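PDB 4GB7: 6-aminohexanoate-dimer hydrolase from Bacillus anthracis, which probably hydrolyses the amide bond of linear 6-aminohexanoate dimers, by-products of nylon manufacture, as a serine hydrolase of the beta-lactamase clan. Local coordinates for residues A[151-156]-A[263-268]; A[311-316]-A[377-382]. All coordinates share one frame; numbering follows the deposited sequence.

Contact 1. Residues A[151-156]-A[263-268]; sequences QSLAEE and TITGKS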
loop_
_atom_site.group_PDB
_atom_site.type_symbol
_atom_site.label_atom_id
_atom_site.label_comp_id
_atom_site.label_asym_id
_atom_site.label_seq_id
_atom_site.Cartn_x
_atom_site.Cartn_y
_atom_site.Cartn_z
ATOM N N GLN A 151 -0.384 -9.538 12.321
ATOM C CA GLN A 151 0.793 -10.234 12.889
ATOM C C GLN A 151 0.926 -9.934 14.382
ATOM O O GLN A 151 1.204 -10.847 15.189
ATOM C CB GLN A 151 2.075 -9.864 12.164
ATOM C CG GLN A 151 3.241 -10.820 12.424
ATOM C CD GLN A 151 2.934 -12.216 11.908
ATOM O OE1 GLN A 151 2.445 -12.387 10.780
ATOM N NE2 GLN A 151 3.164 -13.216 12.737
ATOM N N SER A 152 0.707 -8.666 14.754
ATOM C CA SER A 152 0.769 -8.244 16.174
ATOM C C SER A 152 -0.292 -8.997 16.973
ATOM O O SER A 152 0.004 -9.527 18.028
ATOM C CB SER A 152 0.566 -6.741 16.338
ATOM O OG SER A 152 1.520 -6.047 15.559
ATOM N N LEU A 153 -1.530 -9.015 16.485
ATOM C CA LEU A 153 -2.598 -9.702 17.209
ATOM C C LEU A 153 -2.362 -11.186 17.359
ATOM O O LEU A 153 -2.701 -11.802 18.421
ATOM C CB LEU A 153 -3.947 -9.428 16.536
ATOM C CG LEU A 153 -4.524 -8.019 16.631
ATOM C CD1 LEU A 153 -5.633 -7.866 15.611
ATOM C CD2 LEU A 153 -5.051 -7.725 18.014
ATOM N N ALA A 154 -1.773 -11.778 16.317
ATOM C CA ALA A 154 -1.487 -13.229 16.326
ATOM C C ALA A 154 -0.427 -13.542 17.398
ATOM O O ALA A 154 -0.592 -14.455 18.262
ATOM C CB ALA A 154 -1.069 -13.711 14.950
ATOM N N GLU A 155 0.615 -12.730 17.412
ATOM C CA GLU A 155 1.659 -12.842 18.445
ATOM C C GLU A 155 1.215 -12.497 19.904
ATOM O O GLU A 155 1.846 -12.940 20.864
ATOM C CB GLU A 155 2.922 -12.121 17.969
ATOM C CG GLU A 155 3.433 -12.814 16.683
ATOM C CD GLU A 155 4.814 -12.406 16.199
ATOM O OE1 GLU A 155 5.622 -11.838 16.963
ATOM O OE2 GLU A 155 5.098 -12.672 15.018
ATOM N N GLU A 156 0.130 -11.736 20.047
ATOM C CA GLU A 156 -0.479 -11.399 21.347
ATOM C C GLU A 156 -1.446 -12.516 21.750
ATOM O O GLU A 156 -2.054 -12.428 22.796
ATOM C CB GLU A 156 -1.252 -10.063 21.281
ATOM C CG GLU A 156 -0.413 -8.790 20.982
ATOM C CD GLU A 156 -1.257 -7.549 20.591
ATOM O OE1 GLU A 156 -2.488 -7.591 20.804
ATOM O OE2 GLU A 156 -0.697 -6.513 20.068
ATOM N N THR A 263 -13.368 -6.481 14.678
ATOM C CA THR A 263 -14.151 -7.354 15.531
ATOM C C THR A 263 -13.422 -7.754 16.796
ATOM O O THR A 263 -14.014 -7.711 17.919
ATOM C CB THR A 263 -14.593 -8.604 14.754
ATOM O OG1 THR A 263 -15.421 -8.198 13.669
ATOM C CG2 THR A 263 -15.414 -9.554 15.650
ATOM N N ILE A 264 -12.179 -8.214 16.633
ATOM C CA ILE A 264 -11.331 -8.588 17.813
ATOM C C ILE A 264 -11.088 -7.427 18.801
ATOM O O ILE A 264 -11.221 -7.584 20.004
ATOM C CB ILE A 264 -10.006 -9.240 17.386
ATOM C CG1 ILE A 264 -10.268 -10.596 16.702
ATOM C CG2 ILE A 264 -9.007 -9.340 18.543
ATOM C CD1 ILE A 264 -10.637 -11.732 17.617
ATOM N N THR A 265 -10.746 -6.258 18.284
ATOM C CA THR A 265 -10.298 -5.162 19.118
ATOM C C THR A 265 -11.410 -4.241 19.557
ATOM O O THR A 265 -11.244 -3.470 20.528
ATOM C CB THR A 265 -9.256 -4.313 18.370
ATOM O OG1 THR A 265 -9.875 -3.634 17.279
ATOM C CG2 THR A 265 -8.088 -5.155 17.907
ATOM N N GLY A 266 -12.543 -4.291 18.869
ATOM C CA GLY A 266 -13.633 -3.393 19.179
ATOM C C GLY A 266 -13.346 -1.937 18.822
ATOM O O GLY A 266 -14.051 -1.034 19.293
ATOM N N LYS A 267 -12.345 -1.714 17.967
ATOM C CA LYS A 267 -11.913 -0.358 17.565
ATOM C C LYS A 267 -11.854 -0.301 16.046
ATOM O O LYS A 267 -11.774 -1.338 15.402
ATOM C CB LYS A 267 -10.527 -0.052 18.140
ATOM C CG LYS A 267 -10.462 0.001 19.670
ATOM C CD LYS A 267 -9.055 0.100 20.199
ATOM C CE LYS A 267 -9.043 0.360 21.707
ATOM N NZ LYS A 267 -7.672 0.644 22.202
ATOM N N SER A 268 -11.900 0.906 15.478
ATOM C CA SER A 268 -11.846 1.044 14.034
ATOM C C SER A 268 -10.454 0.677 13.517
ATOM O O SER A 268 -9.486 0.582 14.278
ATOM C CB SER A 268 -12.218 2.471 13.601
ATOM O OG SER A 268 -11.196 3.353 14.014
#

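Contact 2. Residues A[311-316]-A[377-382]; sequences ARFGQL and QTLYID. With NO3 (nitrate ion), chain C.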
loop_
_atom_site.group_PDB
_atom_site.type_symbol
_atom_site.label_atom_id
_atom_site.label_comp_id
_atom_site.label_asym_id
_atom_site.label_seq_id
_atom_site.Cartn_x
_atom_site.Cartn_y
_atom_site.Cartn_z
ATOM N N ALA A 311 8.098 7.110 4.973
ATOM C CA ALA A 311 9.503 6.780 5.125
ATOM C C ALA A 311 9.868 6.370 6.554
ATOM O O ALA A 311 10.693 5.488 6.769
ATOM C CB ALA A 311 10.346 7.942 4.674
ATOM N N ARG A 312 9.255 7.029 7.537
ATOM C CA ARG A 312 9.449 6.657 8.921
ATOM C C ARG A 312 8.986 5.231 9.143
ATOM O O ARG A 312 9.678 4.439 9.795
ATOM C CB ARG A 312 8.677 7.581 9.860
ATOM C CG ARG A 312 9.164 9.027 9.864
ATOM C CD ARG A 312 8.343 9.939 10.794
ATOM N NE ARG A 312 9.052 11.189 11.005
ATOM C CZ ARG A 312 9.020 12.214 10.147
ATOM N NH1 ARG A 312 8.245 12.187 9.063
ATOM N NH2 ARG A 312 9.783 13.270 10.379
ATOM N N PHE A 313 7.845 4.875 8.577
ATOM C CA PHE A 313 7.346 3.491 8.706
ATOM C C PHE A 313 8.307 2.488 7.995
ATOM O O PHE A 313 8.612 1.436 8.473
ATOM C CB PHE A 313 5.970 3.375 8.091
ATOM C CG PHE A 313 5.407 1.983 8.134
ATOM C CD1 PHE A 313 5.014 1.453 9.337
ATOM C CD2 PHE A 313 5.254 1.203 6.984
ATOM C CE1 PHE A 313 4.473 0.192 9.394
ATOM C CE2 PHE A 313 4.707 -0.074 7.045
ATOM C CZ PHE A 313 4.320 -0.571 8.241
ATOM N N GLY A 314 8.823 2.893 6.839
ATOM C CA GLY A 314 9.824 2.114 6.142
ATOM C C GLY A 314 11.056 1.833 6.985
ATOM O O GLY A 314 11.574 0.706 7.017
ATOM N N GLN A 315 11.535 2.888 7.643
ATOM C CA GLN A 315 12.715 2.799 8.511
ATOM C C GLN A 315 12.386 1.852 9.678
ATOM O O GLN A 315 13.243 1.076 10.069
ATOM C CB GLN A 315 13.131 4.158 9.037
ATOM C CG GLN A 315 14.369 4.120 9.900
ATOM C CD GLN A 315 15.587 3.723 9.129
ATOM O OE1 GLN A 315 15.726 4.069 7.939
ATOM N NE2 GLN A 315 16.523 3.088 9.808
ATOM N N LEU A 316 11.163 1.900 10.192
ATOM C CA LEU A 316 10.759 0.995 11.259
ATOM C C LEU A 316 10.926 -0.451 10.823
ATOM O O LEU A 316 11.445 -1.281 11.588
ATOM C CB LEU A 316 9.311 1.237 11.655
ATOM C CG LEU A 316 8.747 0.355 12.765
ATOM C CD1 LEU A 316 9.488 0.597 14.067
ATOM C CD2 LEU A 316 7.247 0.576 12.906
ATOM N N GLN A 377 2.587 4.146 -6.980
ATOM C CA GLN A 377 2.991 4.178 -5.607
ATOM C C GLN A 377 3.889 3.040 -5.222
ATOM O O GLN A 377 3.645 1.879 -5.592
ATOM C CB GLN A 377 1.802 4.164 -4.636
ATOM C CG GLN A 377 0.486 4.728 -5.144
ATOM C CD GLN A 377 0.585 6.091 -5.731
ATOM O OE1 GLN A 377 1.399 6.898 -5.300
ATOM N NE2 GLN A 377 -0.291 6.398 -6.673
ATOM N N THR A 378 4.916 3.343 -4.437
ATOM C CA THR A 378 5.822 2.314 -3.954
ATOM C C THR A 378 6.362 2.677 -2.573
ATOM O O THR A 378 6.764 3.824 -2.347
ATOM C CB THR A 378 7.045 2.110 -4.880
ATOM O OG1 THR A 378 6.608 1.835 -6.225
ATOM C CG2 THR A 378 7.951 0.945 -4.390
ATOM N N LEU A 379 6.356 1.681 -1.682
ATOM C CA LEU A 379 7.256 1.679 -0.521
ATOM C C LEU A 379 8.245 0.571 -0.706
ATOM O O LEU A 379 7.859 -0.625 -0.759
ATOM C CB LEU A 379 6.488 1.471 0.796
ATOM C CG LEU A 379 7.322 1.374 2.059
ATOM C CD1 LEU A 379 8.216 2.582 2.369
ATOM C CD2 LEU A 379 6.369 1.063 3.231
ATOM N N TYR A 380 9.500 0.909 -0.764
ATOM C CA TYR A 380 10.584 -0.038 -1.153
ATOM C C TYR A 380 11.662 -0.033 -0.047
ATOM O O TYR A 380 12.191 1.030 0.333
ATOM C CB TYR A 380 11.179 0.412 -2.480
ATOM C CG TYR A 380 12.388 -0.364 -2.979
ATOM C CD1 TYR A 380 12.252 -1.482 -3.821
ATOM C CD2 TYR A 380 13.675 0.028 -2.659
ATOM C CE1 TYR A 380 13.358 -2.182 -4.298
ATOM C CE2 TYR A 380 14.784 -0.663 -3.126
ATOM C CZ TYR A 380 14.621 -1.754 -3.974
ATOM O OH TYR A 380 15.710 -2.435 -4.465
ATOM N N ILE A 381 11.982 -1.217 0.478
ATOM C CA ILE A 381 12.932 -1.336 1.564
ATOM C C ILE A 381 14.059 -2.233 1.102
ATOM O O ILE A 381 13.817 -3.399 0.716
ATOM C CB ILE A 381 12.260 -1.923 2.829
ATOM C CG1 ILE A 381 11.011 -1.029 3.194
ATOM C CG2 ILE A 381 13.298 -2.059 3.942
ATOM C CD1 ILE A 381 10.234 -1.556 4.336
ATOM N N ASP A 382 15.272 -1.728 1.200
ATOM C CA ASP A 382 16.496 -2.436 0.786
ATOM C C ASP A 382 17.349 -2.676 2.019
ATOM O O ASP A 382 18.003 -1.812 2.511
ATOM C CB ASP A 382 17.240 -1.575 -0.246
ATOM C CG ASP A 382 18.598 -2.120 -0.649
ATOM O OD1 ASP A 382 19.087 -3.048 0.005
ATOM O OD2 ASP A 382 19.162 -1.649 -1.690
HETATM N N NO3 C . 19.530 1.511 9.420
HETATM O O1 NO3 C . 19.385 2.604 8.932
HETATM O O2 NO3 C . 18.506 0.978 10.202
HETATM O O3 NO3 C . 20.730 0.808 9.222
#

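Contact 1. Residues A[151-156]-A[263-268]
L153 meets I264 and T265 through methyl groups alone, where helix 143-155 draws near the end of helix 251-265. Its CB points toward the other helix, and CG stands anti to the carbonyl carbon (chi1 -70°), which sends CD2 across the gap. There L153 CD2 lies 4.0 Å from T265 CG2 and 4.3 Å from I264 CG2, a shallow apolar contact; the L153 and T265 side chains cross at about a right angle. The backbones stay well apart, L153 CA being 8.8 Å from I264 CA, and the two segments bury just 95 Å² between them.

Polar groups work within each segment or toward neighbouring helices. T265 turns its methyl to L153 and its hydroxyl back to its own chain. T265 OG1 accepts from K267 N at 3.2 Å, forming an ST turn around G266, whose positive phi ends the helical course. The same oxygen also bonds I261 O and N272 ND2, so the hydroxyl is gripped by three partners while the methyl is presented to leucine. S268 then N-caps helix 269-278 through E271 N. On the other segment, Q151 NE2 donates to E155 OE2 at 3.0 Å, one turn on along the helix, meeting the carboxylate on its anti side; S332 OG bonds the same oxygen.

Charged groups tie both segments to helix 269-278: E156 OE2 forms a salt bridge with R276 NH1, and K267 NZ one with E275 OE1. R276 also packs against L153. The arrangement is that of two helix C-terminal ends meeting in the helical part of a beta-lactamase-like fold, with the turn 266-268 leading straight from one helix into the next.

Contact 2. Residues A[311-316]-A[377-382]
F313 and L379 both hold CG anti to the backbone N (chi1 178° and 177°), which carries the phenyl ring and the leucine methyls into one layer between helix 307-318 and strand 377-382. The two side chains cross at about a right angle, and L379 CD2 comes in at the edge of the ring, in its plane, 3.9 Å from F313 CD2. The other methyl, L379 CD1, lies against the backbone at 4.1 Å from G314 CA. I381 reaches the same residue from farther along the strand, with I381 CD1 3.8 Å from G314 O.

G314 is where the helix comes closest in register, its CA 6.5 Å from I381 CA. Having no side chain, it admits the leucine and isoleucine methyls directly to the helix backbone; the short axes run 8.9 Å apart at closest, inclined by 32°. V390 of the neighbouring strand touches both A311 and L379, and F145 stacks on the F313 ring.

Q315, whose CB points away from the strand, donates through NE2 to nitrate O1 at 3.0 Å, the ion probably coming from the crystallisation liquor. No hydrogen bond joins helix and strand, so their buried attachment rests on close apolar fit, while main-chain bonding of the strand goes to its sheet neighbours.

How the contacts relate
Contact 1 closes before contact 2 opens along the chain; their centres lie 23 Å apart and their nearest atoms about 9 Å apart, without touching. Contact 1 joins two helices about 20 Å from the centre of the chain, whereas contact 2, about 10 Å from it, packs a helix on the five-stranded sheet. Helix 143-155 connects them: one end carries L153 of contact 1, and F145 near its start stacks on F313 of contact 2. That start also bears an SxxK pattern, consistent with the serine and lysine of a beta-lactamase-like active site, which would place contact 2 nearer to it along this helix.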